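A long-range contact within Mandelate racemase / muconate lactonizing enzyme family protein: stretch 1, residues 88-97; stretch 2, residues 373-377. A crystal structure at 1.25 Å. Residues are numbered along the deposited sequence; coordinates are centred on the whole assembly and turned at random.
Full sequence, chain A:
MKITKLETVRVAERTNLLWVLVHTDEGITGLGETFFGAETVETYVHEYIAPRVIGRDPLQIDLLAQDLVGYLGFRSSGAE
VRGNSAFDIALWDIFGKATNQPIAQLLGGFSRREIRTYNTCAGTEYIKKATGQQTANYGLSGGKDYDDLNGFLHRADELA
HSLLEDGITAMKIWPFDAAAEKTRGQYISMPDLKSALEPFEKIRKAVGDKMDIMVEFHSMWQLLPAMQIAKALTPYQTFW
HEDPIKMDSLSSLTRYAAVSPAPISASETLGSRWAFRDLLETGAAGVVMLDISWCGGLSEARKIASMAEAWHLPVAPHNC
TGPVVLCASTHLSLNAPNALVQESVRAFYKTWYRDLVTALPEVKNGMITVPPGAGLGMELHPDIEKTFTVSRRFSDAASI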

# COMPACT_ATOMS: atom_id res chain seq x y z
N ASP A 88 -38.32 3.29 -10.57
CA ASP A 88 -37.48 4.31 -11.20
C ASP A 88 -37.62 4.31 -12.73
O ASP A 88 -37.72 5.37 -13.36
N ILE A 89 -37.64 3.12 -13.33
CA ILE A 89 -37.82 3.01 -14.77
C ILE A 89 -39.15 3.68 -15.19
O ILE A 89 -39.22 4.43 -16.17
N ALA A 90 -40.20 3.41 -14.42
CA ALA A 90 -41.51 4.01 -14.70
C ALA A 90 -41.45 5.53 -14.62
O ALA A 90 -42.10 6.22 -15.42
N LEU A 91 -40.68 6.08 -13.69
CA LEU A 91 -40.53 7.53 -13.61
C LEU A 91 -39.86 8.11 -14.85
O LEU A 91 -40.27 9.15 -15.35
N TRP A 92 -38.84 7.42 -15.36
CA TRP A 92 -38.20 7.89 -16.58
C TRP A 92 -39.17 7.85 -17.78
O TRP A 92 -39.14 8.73 -18.63
N ASP A 93 -40.02 6.83 -17.82
CA ASP A 93 -41.06 6.73 -18.85
C ASP A 93 -42.03 7.92 -18.74
O ASP A 93 -42.33 8.56 -19.74
N ILE A 94 -42.49 8.24 -17.52
CA ILE A 94 -43.34 9.42 -17.32
C ILE A 94 -42.64 10.70 -17.78
O ILE A 94 -43.24 11.52 -18.46
N PHE A 95 -41.38 10.88 -17.39
CA PHE A 95 -40.63 12.08 -17.72
C PHE A 95 -40.53 12.22 -19.25
O PHE A 95 -40.74 13.30 -19.80
N GLY A 96 -40.26 11.11 -19.94
CA GLY A 96 -40.22 11.13 -21.39
C GLY A 96 -41.56 11.50 -22.02
O GLY A 96 -41.64 12.33 -22.93
N LYS A 97 -42.63 10.89 -21.53
CA LYS A 97 -43.95 11.23 -22.04
C LYS A 97 -44.31 12.69 -21.77
O LYS A 97 -44.91 13.35 -22.62
N GLY A 373 -40.65 6.94 -30.23
CA GLY A 373 -41.63 7.58 -29.37
C GLY A 373 -41.08 8.05 -28.04
O GLY A 373 -39.92 7.82 -27.69
N ALA A 374 -41.94 8.73 -27.29
CA ALA A 374 -41.56 9.34 -26.03
C ALA A 374 -41.42 8.30 -24.92
O ALA A 374 -42.07 7.25 -24.94
N GLY A 375 -40.58 8.59 -23.94
CA GLY A 375 -40.35 7.66 -22.84
C GLY A 375 -39.65 6.41 -23.35
O GLY A 375 -38.67 6.50 -24.09
N LEU A 376 -40.16 5.25 -22.94
CA LEU A 376 -39.64 3.97 -23.42
C LEU A 376 -39.91 3.77 -24.90
O LEU A 376 -39.11 3.14 -25.59
N GLY A 377 -41.06 4.25 -25.36
CA GLY A 377 -41.56 3.91 -26.68
C GLY A 377 -42.39 2.63 -26.69
O GLY A 377 -42.55 2.00 -27.74

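A glycine-rich loop, residues 373-377, whose type II' turn spans Ala374 to Gly377, docks against one face of the helix 88-97 in a small, close contact (278 Å² buried, both sides summed) held by a single direct hydrogen bond, a bridging water and a modest apolar flank. The backbones come closest where glycine meets glycine: the CA atoms of Gly96 and Gly375 lie 3.8 Å apart, and Gly96 CA is 3.6 Å from Gly375 N. Neither residue has room for a side chain here. A CB on Gly96 would fall 2.4 Å from Gly375 CA, and one on Gly375 would fall 2.3 Å from Asp93 OD1; the positive phi of Gly375 (67°) favours glycine in any case.

Asp93 is the polar centre. Its CA-to-CB bond points sideways, but the t rotamer (chi1 -167°, chi2 35°) brings the carboxylate nearer to the turn, where Asp93 OD1 accepts a nearly straight hydrogen bond from Leu376 N (2.9 Å, 177°). The turn is closed by a weak hydrogen bond from Gly377 N to Ala374 O (3.2 Å), and Leu376 N is one of the amides within it. Water 1 extends the link: it donates to Asp93 OD1 at 2.8 Å and accepts from Gly377 N at 3.0 Å, so the same carboxylate oxygen serves two successive amides of the turn, one directly and one through water. Asp93 OD2 is hydrogen-bonded elsewhere in the structure and also forms a long salt bridge with Lys97 NZ (3.7 Å), one helical turn on.

Ala374 points its CB toward the helix, 3.5 Å from Gly96 O and 3.9 Å from Lys97 CA, a small methyl packed directly on the helix backbone. Lys97, extended with chi1 m and the remaining chi angles t, leaves sideways; its backbone N lies 3.9 Å from Gly375 N.

Leu376 carries the contact back along the helix. In the m,t rotamer (-66°, 162°) its side chain leaves sideways, with Leu376 CG 3.5 Å from Asp93 OD1 and Leu376 CD2 4.3 Å from Ile89 CG2, Ile89 itself being m,t (-65°, 164°). This is the only apolar side-chain pair across the stretches, and Ile89 lies one helical turn before Asp93. Ala90 and Ile94 point away from the turn, while the rings of Trp92 (chi1 m) and Phe95 (chi1 t) lead away from it, so the docking face runs through Ile89, Asp93, Gly96 and Lys97.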

# COMPACT_ATOMS: atom_id res chain seq x y z
CB ASP A 88 -36.02 4.12 -10.79
CG ASP A 88 -35.11 5.18 -11.37
OD1 ASP A 88 -35.10 6.30 -10.83
OD2 ASP A 88 -34.41 4.87 -12.36
CB ILE A 89 -37.72 1.54 -15.25
CG1 ILE A 89 -36.31 1.00 -15.01
CG2 ILE A 89 -38.09 1.43 -16.73
CD1 ILE A 89 -36.22 -0.52 -15.09
CB ALA A 90 -42.55 3.46 -13.75
CB LEU A 91 -39.75 7.98 -12.37
CG LEU A 91 -40.36 7.63 -11.01
CD1 LEU A 91 -39.48 8.20 -9.92
CD2 LEU A 91 -41.80 8.13 -10.90
CB TRP A 92 -36.90 7.10 -16.84
CG TRP A 92 -35.78 7.58 -15.98
CD1 TRP A 92 -35.38 7.06 -14.78
CD2 TRP A 92 -34.96 8.71 -16.23
NE1 TRP A 92 -34.33 7.80 -14.28
CE2 TRP A 92 -34.06 8.83 -15.15
CE3 TRP A 92 -34.89 9.65 -17.26
CZ2 TRP A 92 -33.11 9.84 -15.07
CZ3 TRP A 92 -33.95 10.66 -17.19
CH2 TRP A 92 -33.06 10.74 -16.10
CB ASP A 93 -41.78 5.40 -18.68
CG ASP A 93 -42.67 5.03 -19.86
OD1 ASP A 93 -42.34 5.35 -21.03
OD2 ASP A 93 -43.71 4.40 -19.57
CB ILE A 94 -43.75 9.56 -15.84
CG1 ILE A 94 -44.78 8.50 -15.47
CG2 ILE A 94 -44.29 10.96 -15.53
CD1 ILE A 94 -44.94 8.29 -13.99
CB PHE A 95 -39.26 11.97 -17.03
CG PHE A 95 -38.35 13.18 -17.15
CD1 PHE A 95 -38.82 14.43 -17.53
CD2 PHE A 95 -37.00 13.04 -16.86
CE1 PHE A 95 -37.94 15.51 -17.62
CE2 PHE A 95 -36.13 14.11 -16.95
CZ PHE A 95 -36.60 15.34 -17.32
CB LYS A 97 -45.00 10.30 -21.46
CG LYS A 97 -44.86 8.88 -21.95
CD LYS A 97 -45.94 8.00 -21.35
CE LYS A 97 -45.69 6.55 -21.67
NZ LYS A 97 -46.78 5.67 -21.18
CB ALA A 374 -42.59 10.39 -25.65
CB LEU A 376 -40.31 2.82 -22.67
CG LEU A 376 -40.03 2.66 -21.18
CD1 LEU A 376 -41.10 1.78 -20.54
CD2 LEU A 376 -38.63 2.07 -20.98
O HOH W 1 -43.41 4.72 -23.49